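Side-chain contacts in sortase family protein (Streptococcus agalactiae, PDB 3O0P), which probably catalyses the covalent linking of pilus subunits during pilus assembly, as a class C sortase transpeptidase of group B Streptococcus: residues A34-L39 with L105-N110; M63-E68 with I84-S89; G71-P76 with A176-C181; K139-N144 with T148-V153. All coordinates share one frame; numbering follows the deposited sequence. Where two conformers were deposited one is given.

Interaction 1. Residues A34-L39 with L105-N110; sequences AYNDSL and LPIGGN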
loop_
_atom_site.group_PDB
_atom_site.type_symbol
_atom_site.label_atom_id
_atom_site.label_comp_id
_atom_site.label_asym_id
_atom_site.label_seq_id
_atom_site.Cartn_x
_atom_site.Cartn_y
_atom_site.Cartn_z
ATOM N N ALA A 34 11.421 0.346 -13.687
ATOM C CA ALA A 34 12.660 -0.398 -13.627
ATOM C C ALA A 34 12.860 -1.054 -12.261
ATOM O O ALA A 34 13.301 -2.200 -12.179
ATOM C CB ALA A 34 13.863 0.491 -14.013
ATOM N N TYR A 35 12.546 -0.329 -11.194
ATOM C CA TYR A 35 12.619 -0.876 -9.843
ATOM C C TYR A 35 11.687 -2.083 -9.726
ATOM O O TYR A 35 12.083 -3.131 -9.239
ATOM C CB TYR A 35 12.227 0.213 -8.822
ATOM C CG TYR A 35 12.132 -0.331 -7.427
ATOM C CD1 TYR A 35 13.220 -0.273 -6.569
ATOM C CD2 TYR A 35 10.952 -0.909 -6.956
ATOM C CE1 TYR A 35 13.153 -0.783 -5.283
ATOM C CE2 TYR A 35 10.874 -1.421 -5.667
ATOM C CZ TYR A 35 11.990 -1.367 -4.850
ATOM O OH TYR A 35 11.905 -1.885 -3.590
ATOM N N ASN A 36 10.452 -1.961 -10.207
ATOM C CA ASN A 36 9.509 -3.085 -10.125
ATOM C C ASN A 36 9.987 -4.287 -10.919
ATOM O O ASN A 36 9.836 -5.424 -10.498
ATOM C CB ASN A 36 8.113 -2.672 -10.604
ATOM C CG ASN A 36 7.323 -1.981 -9.544
ATOM O OD1 ASN A 36 7.780 -1.870 -8.418
ATOM N ND2 ASN A 36 6.120 -1.540 -9.890
ATOM N N ASP A 37 10.561 -4.049 -12.086
ATOM C CA ASP A 37 11.056 -5.158 -12.890
ATOM C C ASP A 37 12.224 -5.875 -12.240
ATOM O O ASP A 37 12.444 -7.049 -12.516
ATOM C CB ASP A 37 11.490 -4.650 -14.256
ATOM C CG ASP A 37 10.335 -4.260 -15.126
ATOM O OD1 ASP A 37 9.194 -4.636 -14.809
ATOM O OD2 ASP A 37 10.603 -3.595 -16.149
ATOM N N SER A 38 13.004 -5.181 -11.415
ATOM C CA SER A 38 14.140 -5.798 -10.729
ATOM C C SER A 38 13.826 -6.156 -9.273
ATOM O O SER A 38 14.729 -6.497 -8.520
ATOM C CB SER A 38 15.353 -4.869 -10.789
ATOM O OG SER A 38 15.095 -3.649 -10.127
ATOM N N LEU A 39 12.550 -6.101 -8.902
ATOM C CA LEU A 39 12.101 -6.299 -7.522
ATOM C C LEU A 39 12.595 -7.612 -6.976
ATOM O O LEU A 39 12.377 -8.649 -7.587
ATOM C CB LEU A 39 10.570 -6.316 -7.478
ATOM C CG LEU A 39 9.913 -6.471 -6.096
ATOM C CD1 LEU A 39 9.933 -5.138 -5.346
ATOM C CD2 LEU A 39 8.476 -6.981 -6.206
ATOM N N LEU A 105 6.039 -1.268 -6.307
ATOM C CA LEU A 105 5.623 0.111 -6.089
ATOM C C LEU A 105 4.252 0.302 -6.699
ATOM O O LEU A 105 3.903 -0.368 -7.683
ATOM C CB LEU A 105 6.607 1.039 -6.771
ATOM C CG LEU A 105 8.030 1.016 -6.201
ATOM C CD1 LEU A 105 8.928 1.880 -7.040
ATOM C CD2 LEU A 105 8.064 1.487 -4.748
ATOM N N PRO A 106 3.440 1.209 -6.127
ATOM C CA PRO A 106 2.016 1.302 -6.478
ATOM C C PRO A 106 1.756 2.099 -7.752
ATOM O O PRO A 106 1.189 3.206 -7.732
ATOM C CB PRO A 106 1.400 1.967 -5.254
ATOM C CG PRO A 106 2.524 2.801 -4.719
ATOM C CD PRO A 106 3.757 1.950 -4.895
ATOM N N ILE A 107 2.159 1.507 -8.867
ATOM C CA ILE A 107 1.964 2.128 -10.172
ATOM C C ILE A 107 1.217 1.214 -11.135
ATOM O O ILE A 107 0.999 1.574 -12.279
ATOM C CB ILE A 107 3.317 2.541 -10.812
ATOM C CG1 ILE A 107 4.269 1.353 -10.998
ATOM C CG2 ILE A 107 3.994 3.585 -9.940
ATOM C CD1 ILE A 107 5.481 1.678 -11.884
ATOM N N GLY A 108 0.848 0.019 -10.672
ATOM C CA GLY A 108 0.145 -0.924 -11.503
ATOM C C GLY A 108 1.032 -1.498 -12.581
ATOM O O GLY A 108 2.219 -1.228 -12.624
ATOM N N GLY A 109 0.408 -2.302 -13.434
ATOM C CA GLY A 109 1.075 -2.957 -14.549
ATOM C C GLY A 109 0.914 -4.466 -14.478
ATOM O O GLY A 109 0.569 -5.028 -13.435
ATOM N N ASN A 110 1.163 -5.145 -15.585
ATOM C CA ASN A 110 1.092 -6.584 -15.574
ATOM C C ASN A 110 2.119 -7.154 -14.614
ATOM O O ASN A 110 3.229 -6.625 -14.473
ATOM C CB ASN A 110 1.322 -7.106 -16.981
ATOM C CG ASN A 110 0.924 -8.538 -17.136
ATOM O OD1 ASN A 110 -0.068 -8.992 -16.552
ATOM N ND2 ASN A 110 1.718 -9.282 -17.892
HETATM O O HOH W 1 5.263 -1.691 -12.792
#
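Two hydrogen bonds join the side-chain amide of N36 to the backbone of L105, and the pair is unequal. N36 OD1 accepts from L105 N at 2.8 Å, with the donor tilted 15° from the carbonyl plane and an angle of 119° at the oxygen, so the approach is well bent from the C=O direction. N36 ND2 returns a weak bond to L105 O, 3.3 Å long but nearly straight. One amide group thereby reads both the N-H and the C=O of a single residue, which fixes which way round its oxygen and nitrogen lie. A water extends the polar network: it accepts from N36 ND2 at 3.0 Å and donates to G108 O.

The apolar contact is made by L105 and the ring of Y35, whose side chains cross at about a right angle. With CG trans to the backbone N (chi1 173°), the Y35 ring lies beside the leucine, and Y35 CD2 comes within 3.4 Å of L105 CD1. I107 adds CG1 and CD1 against N36 ND2, the former at 3.6 Å, while its side chain also packs on M29 and A32 of the same helix.

Here the C-terminal end of helix 22-37, in the N-terminal helical region, is docked through an asparagine onto the loop between strands 97-99 and 112-117. P106, between L105 and I107, centres an inverse gamma turn closed by the bond from I107 N to L105 O.

Interaction 2. Residues M63-E68 with I84-S89; sequences MLEVSE and IFAGSS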
loop_
_atom_site.group_PDB
_atom_site.type_symbol
_atom_site.label_atom_id
_atom_site.label_comp_id
_atom_site.label_asym_id
_atom_site.label_seq_id
_atom_site.Cartn_x
_atom_site.Cartn_y
_atom_site.Cartn_z
ATOM N N MET A 63 11.930 8.153 -6.189
ATOM C CA MET A 63 11.446 8.603 -7.496
ATOM C C MET A 63 9.950 8.909 -7.482
ATOM O O MET A 63 9.477 9.711 -8.288
ATOM C CB MET A 63 11.780 7.608 -8.617
ATOM C CG MET A 63 10.869 6.395 -8.719
ATOM S SD MET A 63 10.930 5.148 -7.312
ATOM C CE MET A 63 12.429 4.258 -7.806
ATOM N N LEU A 64 9.192 8.274 -6.589
ATOM C CA LEU A 64 7.745 8.489 -6.507
ATOM C C LEU A 64 7.334 9.537 -5.494
ATOM O O LEU A 64 6.150 9.840 -5.374
ATOM C CB LEU A 64 7.025 7.192 -6.162
ATOM C CG LEU A 64 6.999 6.130 -7.265
ATOM C CD1 LEU A 64 6.210 4.917 -6.796
ATOM C CD2 LEU A 64 6.448 6.659 -8.573
ATOM N N GLU A 65 8.299 10.116 -4.788
ATOM C CA GLU A 65 7.995 11.004 -3.685
ATOM C C GLU A 65 7.879 12.457 -4.095
ATOM O O GLU A 65 8.760 13.002 -4.723
ATOM C CB GLU A 65 9.105 10.939 -2.642
ATOM C CG GLU A 65 9.032 9.705 -1.786
ATOM C CD GLU A 65 10.077 9.695 -0.673
ATOM O OE1 GLU A 65 10.843 10.684 -0.571
ATOM O OE2 GLU A 65 10.149 8.692 0.076
ATOM N N VAL A 66 6.790 13.083 -3.658
ATOM C CA VAL A 66 6.685 14.537 -3.599
ATOM C C VAL A 66 5.986 14.851 -2.275
ATOM O O VAL A 66 5.177 14.057 -1.775
ATOM C CB VAL A 66 5.896 15.155 -4.775
ATOM C CG1 VAL A 66 6.648 14.958 -6.082
ATOM C CG2 VAL A 66 4.471 14.606 -4.850
ATOM N N SER A 67 6.375 15.959 -1.658
ATOM C CA SER A 67 5.869 16.315 -0.339
ATOM C C SER A 67 6.032 15.148 0.650
ATOM O O SER A 67 5.168 14.923 1.517
ATOM C CB SER A 67 4.400 16.718 -0.430
ATOM O OG SER A 67 4.067 17.629 0.603
ATOM N N GLU A 68 7.128 14.404 0.501
ATOM C CA GLU A 68 7.515 13.332 1.440
ATOM C C GLU A 68 6.711 12.046 1.311
ATOM O O GLU A 68 6.895 11.101 2.086
ATOM C CB GLU A 68 7.395 13.829 2.887
ATOM C CG GLU A 68 8.240 15.045 3.169
ATOM C CD GLU A 68 8.375 15.323 4.648
ATOM O OE1 GLU A 68 7.434 15.906 5.224
ATOM O OE2 GLU A 68 9.406 14.941 5.236
ATOM N N ILE A 84 0.315 7.884 1.734
ATOM C CA ILE A 84 1.185 6.718 1.712
ATOM C C ILE A 84 2.631 7.192 1.723
ATOM O O ILE A 84 3.043 7.989 0.874
ATOM C CB ILE A 84 0.985 5.863 0.436
ATOM C CG1 ILE A 84 -0.494 5.482 0.228
ATOM C CG2 ILE A 84 1.857 4.618 0.516
ATOM C CD1 ILE A 84 -0.754 4.884 -1.155
ATOM N N PHE A 85 3.377 6.689 2.689
ATOM C CA PHE A 85 4.808 6.957 2.803
ATOM C C PHE A 85 5.581 5.715 2.393
ATOM O O PHE A 85 5.087 4.593 2.511
ATOM C CB PHE A 85 5.173 7.313 4.240
ATOM C CG PHE A 85 4.454 8.516 4.764
ATOM C CD1 PHE A 85 4.991 9.782 4.583
ATOM C CD2 PHE A 85 3.239 8.394 5.419
ATOM C CE1 PHE A 85 4.334 10.901 5.075
ATOM C CE2 PHE A 85 2.577 9.521 5.909
ATOM C CZ PHE A 85 3.122 10.759 5.731
ATOM N N ALA A 86 6.794 5.907 1.893
ATOM C CA ALA A 86 7.665 4.782 1.626
ATOM C C ALA A 86 8.010 4.070 2.918
ATOM O O ALA A 86 8.227 4.670 3.966
ATOM C CB ALA A 86 8.928 5.231 0.930
ATOM N N GLY A 87 8.050 2.752 2.829
ATOM C CA GLY A 87 8.401 1.910 3.953
ATOM C C GLY A 87 7.272 1.773 4.950
ATOM O O GLY A 87 6.168 2.287 4.790
ATOM N N SER A 88 7.564 1.061 6.022
ATOM C CA SER A 88 6.545 0.748 7.006
ATOM C C SER A 88 7.124 0.890 8.418
ATOM O O SER A 88 6.783 0.140 9.312
ATOM C CB SER A 88 5.986 -0.662 6.755
ATOM O OG SER A 88 7.021 -1.625 6.755
ATOM N N SER A 89 7.988 1.880 8.612
ATOM C CA SER A 89 8.552 2.167 9.933
ATOM C C SER A 89 7.475 2.602 10.911
ATOM O O SER A 89 6.398 3.028 10.512
ATOM C CB SER A 89 9.584 3.292 9.832
ATOM O OG SER A 89 8.960 4.513 9.467
HETATM O O HOH W 2 7.576 8.544 1.240
#
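F85 turns the edge of its ring to the backbone of E68, so the overlap is between a C-H rim and a carbonyl oxygen. E68 O lies near the ring plane, 3.4 Å from F85 CD1. Such an edge approach sets the oxygen against the slightly positive hydrogens of the ring and away from its pi cloud. The torsion of F85 (chi1 -59°) places CG beside its backbone N and trans to the carbonyl carbon, and carries the end of the side chain nearer to 63-68 than its first bond would suggest.

E65 supplies the second touch. Its side chain is extended beyond CG, and this reach brings E65 OE2 to 3.8 Å from A86 CB, a light contact between a carboxylate oxygen and a methyl group. The other oxygen, OE1, forms a salt bridge with R62, which probably helps to hold the carboxylate in place.

The polar link between the segments is a single water gripped by three partners. It donates to E65 OE2 and to E68 O, and accepts from A86 N, each at 2.8 Å. The backbone N-H of A86 is thus joined to both a side chain and a main-chain oxygen of the opposing loop without meeting either directly.

Around this water-bridged joint, M63 and L64 pack on helix 22-37 and V66 on helix 11-18. From 84-89, F85 makes a cation-pi contact with K95, while backbone bonds tie it to strand 97-99 and I84 to G71 of strand 71-75.

Interaction 3. Residues G71-P76 with A176-C181; sequences GIISVP and ATLLTC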
loop_
_atom_site.group_PDB
_atom_site.type_symbol
_atom_site.label_atom_id
_atom_site.label_comp_id
_atom_site.label_asym_id
_atom_site.label_seq_id
_atom_site.Cartn_x
_atom_site.Cartn_y
_atom_site.Cartn_z
ATOM N N GLY A 71 2.060 8.583 -2.378
ATOM C CA GLY A 71 0.727 8.453 -2.894
ATOM C C GLY A 71 -0.316 8.695 -1.845
ATOM O O GLY A 71 -0.016 9.166 -0.750
ATOM N N ILE A 72 -1.542 8.371 -2.210
ATOM C CA ILE A 72 -2.717 8.490 -1.356
ATOM C C ILE A 72 -3.535 7.214 -1.518
ATOM O O ILE A 72 -3.791 6.788 -2.650
ATOM C CB ILE A 72 -3.588 9.677 -1.770
ATOM C CG1 ILE A 72 -2.792 10.979 -1.692
ATOM C CG2 ILE A 72 -4.864 9.742 -0.936
ATOM C CD1 ILE A 72 -3.448 12.118 -2.421
ATOM N N ILE A 73 -3.931 6.607 -0.398
ATOM C CA ILE A 73 -4.829 5.457 -0.427
ATOM C C ILE A 73 -6.220 5.900 0.017
ATOM O O ILE A 73 -6.386 6.482 1.088
ATOM C CB ILE A 73 -4.297 4.277 0.459
ATOM C CG1 ILE A 73 -5.275 3.098 0.514
ATOM C CG2 ILE A 73 -3.932 4.720 1.873
ATOM C CD1 ILE A 73 -5.470 2.373 -0.798
ATOM N N SER A 74 -7.209 5.645 -0.835
ATOM C CA SER A 74 -8.604 5.958 -0.550
ATOM C C SER A 74 -9.406 4.685 -0.434
ATOM O O SER A 74 -9.383 3.860 -1.339
ATOM C CB SER A 74 -9.210 6.822 -1.662
ATOM O OG SER A 74 -8.547 8.056 -1.748
ATOM N N VAL A 75 -10.125 4.546 0.672
ATOM C CA VAL A 75 -10.987 3.398 0.903
ATOM C C VAL A 75 -12.376 3.968 1.266
ATOM O O VAL A 75 -12.667 4.216 2.447
ATOM C CB VAL A 75 -10.475 2.460 2.018
ATOM C CG1 VAL A 75 -11.251 1.174 1.968
ATOM C CG2 VAL A 75 -8.994 2.204 1.848
ATOM N N PRO A 76 -13.227 4.224 0.257
ATOM C CA PRO A 76 -14.456 4.995 0.542
ATOM C C PRO A 76 -15.410 4.371 1.553
ATOM O O PRO A 76 -16.087 5.066 2.312
ATOM C CB PRO A 76 -15.122 5.110 -0.835
ATOM C CG PRO A 76 -14.011 5.040 -1.789
ATOM C CD PRO A 76 -12.950 4.158 -1.191
ATOM N N ALA A 176 -3.428 -5.376 -5.734
ATOM C CA ALA A 176 -3.038 -4.556 -4.604
ATOM C C ALA A 176 -3.644 -5.177 -3.364
ATOM O O ALA A 176 -4.804 -5.554 -3.388
ATOM C CB ALA A 176 -3.537 -3.123 -4.770
ATOM N N THR A 177 -2.884 -5.242 -2.286
ATOM C CA THR A 177 -3.391 -5.734 -1.021
ATOM C C THR A 177 -3.254 -4.668 0.044
ATOM O O THR A 177 -2.216 -4.007 0.145
ATOM C CB THR A 177 -2.656 -7.012 -0.597
ATOM O OG1 THR A 177 -2.979 -8.046 -1.526
ATOM C CG2 THR A 177 -3.062 -7.474 0.781
ATOM N N LEU A 178 -4.321 -4.512 0.821
ATOM C CA LEU A 178 -4.322 -3.702 2.029
ATOM C C LEU A 178 -4.110 -4.624 3.221
ATOM O O LEU A 178 -4.805 -5.614 3.386
ATOM C CB LEU A 178 -5.643 -2.948 2.160
ATOM C CG LEU A 178 -6.012 -2.074 0.950
ATOM C CD1 LEU A 178 -7.270 -1.320 1.215
ATOM C CD2 LEU A 178 -4.884 -1.130 0.543
ATOM N N LEU A 179 -3.095 -4.298 4.020
ATOM C CA LEU A 179 -2.578 -5.147 5.080
ATOM C C LEU A 179 -2.702 -4.480 6.437
ATOM O O LEU A 179 -2.323 -3.320 6.593
ATOM C CB LEU A 179 -1.094 -5.444 4.803
ATOM C CG LEU A 179 -0.280 -6.138 5.890
ATOM C CD1 LEU A 179 -0.771 -7.529 6.083
ATOM C CD2 LEU A 179 1.215 -6.110 5.538
ATOM N N THR A 180 -3.254 -5.189 7.413
ATOM C CA THR A 180 -3.235 -4.681 8.769
ATOM C C THR A 180 -3.125 -5.835 9.766
ATOM O O THR A 180 -3.056 -6.994 9.362
ATOM C CB THR A 180 -4.438 -3.772 9.066
ATOM O OG1 THR A 180 -4.182 -3.031 10.265
ATOM C CG2 THR A 180 -5.735 -4.549 9.230
ATOM N N CYS A 181 -3.080 -5.511 11.056
ATOM C CA CYS A 181 -3.053 -6.510 12.129
ATOM C C CYS A 181 -4.419 -6.906 12.617
ATOM O O CYS A 181 -5.347 -6.105 12.586
ATOM C CB CYS A 181 -2.345 -5.955 13.337
ATOM S SG CYS A 181 -0.669 -5.767 13.033
#
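The torsions of I73 and L178 bring two branched chains into contact: I73 has CG1 trans to its backbone N (chi1 176°), whereas L178 has CG trans to its carbonyl carbon (chi1 -55°). As a result I73 CD1 reaches L178 CD2 at 3.8 Å, methyl against methyl, with the two chains crossing at a slant. V75, two residues along on the same side of its strand, offers CG2 to the other branch of the leucine; V75 CG2 and L178 CD1 stand 4.0 Å apart, and these two side chains meet tip to tip. The fork of L178 is therefore shared, CD2 going to the isoleucine and CD1 to the valine.

The backbones stay well apart, with the CA atoms of I73 and L178 separated by 9.5 Å, so contact between 71-76 and 176-181 rests on side-chain packing alone. F140 of strand 139-143 packs on I73, L178 and A176, while L82 and I84 of strand 80-85 also cover I73. All three contacting residues are buried, and the centre of the contact lies about 5 Å from that of the chain. Aliphatic packing of this kind between strands that are not neighbours in the sheet is that of the hydrophobic interior of the sortase beta-barrel.

Interaction 4. Residues K139-N144 with T148-V153; sequences KFYIQN and TIAYQV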
loop_
_atom_site.group_PDB
_atom_site.type_symbol
_atom_site.label_atom_id
_atom_site.label_comp_id
_atom_site.label_asym_id
_atom_site.label_seq_id
_atom_site.Cartn_x
_atom_site.Cartn_y
_atom_site.Cartn_z
ATOM N N LYS A 139 -14.277 -1.352 -3.364
ATOM C CA LYS A 139 -13.186 -0.783 -4.144
ATOM C C LYS A 139 -12.281 0.103 -3.306
ATOM O O LYS A 139 -12.650 0.640 -2.269
ATOM C CB LYS A 139 -13.754 -0.009 -5.347
ATOM C CG LYS A 139 -14.562 -0.897 -6.298
ATOM C CD LYS A 139 -15.385 -0.115 -7.286
ATOM C CE LYS A 139 -16.287 -1.046 -8.071
ATOM N NZ LYS A 139 -17.271 -1.748 -7.203
ATOM N N PHE A 140 -11.055 0.237 -3.773
ATOM C CA PHE A 140 -10.122 1.186 -3.197
ATOM C C PHE A 140 -9.255 1.733 -4.292
ATOM O O PHE A 140 -9.159 1.161 -5.372
ATOM C CB PHE A 140 -9.320 0.596 -2.037
ATOM C CG PHE A 140 -8.470 -0.612 -2.379
ATOM C CD1 PHE A 140 -7.155 -0.461 -2.780
ATOM C CD2 PHE A 140 -8.969 -1.900 -2.231
ATOM C CE1 PHE A 140 -6.367 -1.555 -3.039
ATOM C CE2 PHE A 140 -8.161 -2.997 -2.484
ATOM C CZ PHE A 140 -6.861 -2.818 -2.884
ATOM N N TYR A 141 -8.650 2.875 -3.998
ATOM C CA TYR A 141 -7.977 3.672 -5.007
ATOM C C TYR A 141 -6.614 4.123 -4.501
ATOM O O TYR A 141 -6.495 4.532 -3.357
ATOM C CB TYR A 141 -8.865 4.897 -5.313
ATOM C CG TYR A 141 -10.296 4.503 -5.606
ATOM C CD1 TYR A 141 -10.710 4.261 -6.904
ATOM C CD2 TYR A 141 -11.221 4.336 -4.580
ATOM C CE1 TYR A 141 -12.005 3.872 -7.182
ATOM C CE2 TYR A 141 -12.528 3.931 -4.854
ATOM C CZ TYR A 141 -12.903 3.704 -6.154
ATOM O OH TYR A 141 -14.191 3.325 -6.445
ATOM N N ILE A 142 -5.608 4.089 -5.371
ATOM C CA ILE A 142 -4.293 4.618 -5.039
ATOM C C ILE A 142 -3.967 5.718 -6.028
ATOM O O ILE A 142 -4.007 5.486 -7.241
ATOM C CB ILE A 142 -3.207 3.520 -5.093
ATOM C CG1 ILE A 142 -3.490 2.455 -4.037
ATOM C CG2 ILE A 142 -1.825 4.119 -4.867
ATOM C CD1 ILE A 142 -2.706 1.185 -4.230
ATOM N N GLN A 143 -3.666 6.907 -5.522
ATOM C CA GLN A 143 -3.189 7.982 -6.365
ATOM C C GLN A 143 -1.692 8.082 -6.210
ATOM O O GLN A 143 -1.165 8.138 -5.104
ATOM C CB GLN A 143 -3.852 9.298 -5.991
ATOM C CG GLN A 143 -3.433 10.428 -6.889
ATOM C CD GLN A 143 -4.073 11.756 -6.523
ATOM O OE1 GLN A 143 -4.994 11.824 -5.698
ATOM N NE2 GLN A 143 -3.565 12.830 -7.119
ATOM N N ASN A 144 -0.991 8.058 -7.337
ATOM C CA ASN A 144 0.454 8.305 -7.357
ATOM C C ASN A 144 0.719 9.595 -8.137
ATOM O O ASN A 144 -0.216 10.325 -8.468
ATOM C CB ASN A 144 1.210 7.097 -7.920
ATOM C CG ASN A 144 0.779 6.747 -9.338
ATOM O OD1 ASN A 144 0.610 7.627 -10.178
ATOM N ND2 ASN A 144 0.561 5.453 -9.594
ATOM N N THR A 148 -4.587 8.057 -10.758
ATOM C CA THR A 148 -5.250 7.249 -9.761
ATOM C C THR A 148 -5.578 5.902 -10.379
ATOM O O THR A 148 -6.119 5.820 -11.487
ATOM C CB THR A 148 -6.537 7.922 -9.283
ATOM O OG1 THR A 148 -6.213 9.180 -8.696
ATOM C CG2 THR A 148 -7.202 7.088 -8.242
ATOM N N ILE A 149 -5.221 4.841 -9.671
ATOM C CA ILE A 149 -5.499 3.477 -10.087
ATOM C C ILE A 149 -6.455 2.829 -9.082
ATOM O O ILE A 149 -6.382 3.077 -7.885
ATOM C CB ILE A 149 -4.185 2.686 -10.297
ATOM C CG1 ILE A 149 -3.353 2.646 -9.023
ATOM C CG2 ILE A 149 -3.388 3.300 -11.459
ATOM C CD1 ILE A 149 -2.080 1.821 -9.115
ATOM N N ALA A 150 -7.350 1.996 -9.585
ATOM C CA ALA A 150 -8.467 1.428 -8.815
ATOM C C ALA A 150 -8.366 -0.083 -8.753
ATOM O O ALA A 150 -7.933 -0.725 -9.731
ATOM C CB ALA A 150 -9.774 1.815 -9.456
ATOM N N TYR A 151 -8.805 -0.630 -7.627
ATOM C CA TYR A 151 -8.769 -2.060 -7.377
ATOM C C TYR A 151 -10.116 -2.476 -6.794
ATOM O O TYR A 151 -10.754 -1.719 -6.049
ATOM C CB TYR A 151 -7.621 -2.402 -6.403
ATOM C CG TYR A 151 -6.279 -2.228 -7.082
ATOM C CD1 TYR A 151 -5.697 -3.266 -7.784
ATOM C CD2 TYR A 151 -5.616 -1.007 -7.053
ATOM C CE1 TYR A 151 -4.498 -3.081 -8.475
ATOM C CE2 TYR A 151 -4.424 -0.812 -7.721
ATOM C CZ TYR A 151 -3.870 -1.845 -8.437
ATOM O OH TYR A 151 -2.693 -1.655 -9.117
ATOM N N GLN A 152 -10.547 -3.687 -7.126
ATOM C CA GLN A 152 -11.794 -4.240 -6.619
ATOM C C GLN A 152 -11.510 -5.497 -5.816
ATOM O O GLN A 152 -10.870 -6.424 -6.313
ATOM C CB GLN A 152 -12.724 -4.570 -7.774
ATOM C CG GLN A 152 -14.049 -5.187 -7.329
ATOM C CD GLN A 152 -14.994 -5.353 -8.487
ATOM O OE1 GLN A 152 -15.104 -4.477 -9.322
ATOM N NE2 GLN A 152 -15.662 -6.488 -8.552
ATOM N N VAL A 153 -11.939 -5.490 -4.561
ATOM C CA VAL A 153 -11.633 -6.564 -3.627
ATOM C C VAL A 153 -12.125 -7.898 -4.178
ATOM O O VAL A 153 -13.292 -8.027 -4.564
ATOM C CB VAL A 153 -12.271 -6.280 -2.258
ATOM C CG1 VAL A 153 -12.055 -7.452 -1.305
ATOM C CG2 VAL A 153 -11.686 -5.006 -1.672
#
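F140 and Y151 face the interior from adjacent strands, with their ring planes nearly parallel (22°) but slid so far apart that the rings barely overlap. What lies over one face of F140 is instead Y151 CB, a CH-pi contact 3.8 Å from the ring centroid and offset toward the rim. F140 CG sits between its backbone N and carbonyl carbon (chi1 60°), a placement that folds the ring across toward the facing strand. V153 CG2 then meets the ring at its edge, 4.1 Å from F140 CE2. On the same face of the sheet as F140 and Y151, I142 sets its CB 4.0 Å from I149 CG1, and the Y151 hydroxyl is hydrogen-bonded to D174.

The two strands form an antiparallel beta hairpin of the sortase fold. F140 with Y151 and I142 with I149 are its hydrogen-bonded pairs, each closed by two backbone bonds; that from I149 N to I142 O is 2.8 Å long and close to straight. Between them Y141 and A150 form a non-hydrogen-bonded pair.

The opposite face is more polar. In the conformer given, the Y141 ring approaches A150 obliquely, CD1 lying 3.7 Å from A150 CB, and also meets the Y200 ring. K139 and Q152 run side by side in the same direction, with K139 CE 3.8 Å from Q152 OE1, while K139 NZ bonds to G137 O. At the turn end, Q143 stretches obliquely past T148, its CG 3.5 Å from T148 OG1.

How the interactions relate
Burial and chemistry change together across the four contacts. Interaction 3 is wholly buried and purely aliphatic; interaction 4, centred about 8 Å away, shares that interior on its F140 face but turns a more polar face outward. Their strands 71-75 and 139-143 are sheet neighbours, linked by the bonds of S74 N with Y141 O and Q143 N with I72 O. Interactions 1 and 2 are partly buried and join loops to the N-terminal helical region or the end of strand 80-85, one through a side-chain amide, the other through water. They meet where L105 packs on M63 and L64. Interaction 1 also touches the hairpin, through P106 O and N144 ND2, and I84 CD1 of interaction 2 packs on I142 CG2 of interaction 4.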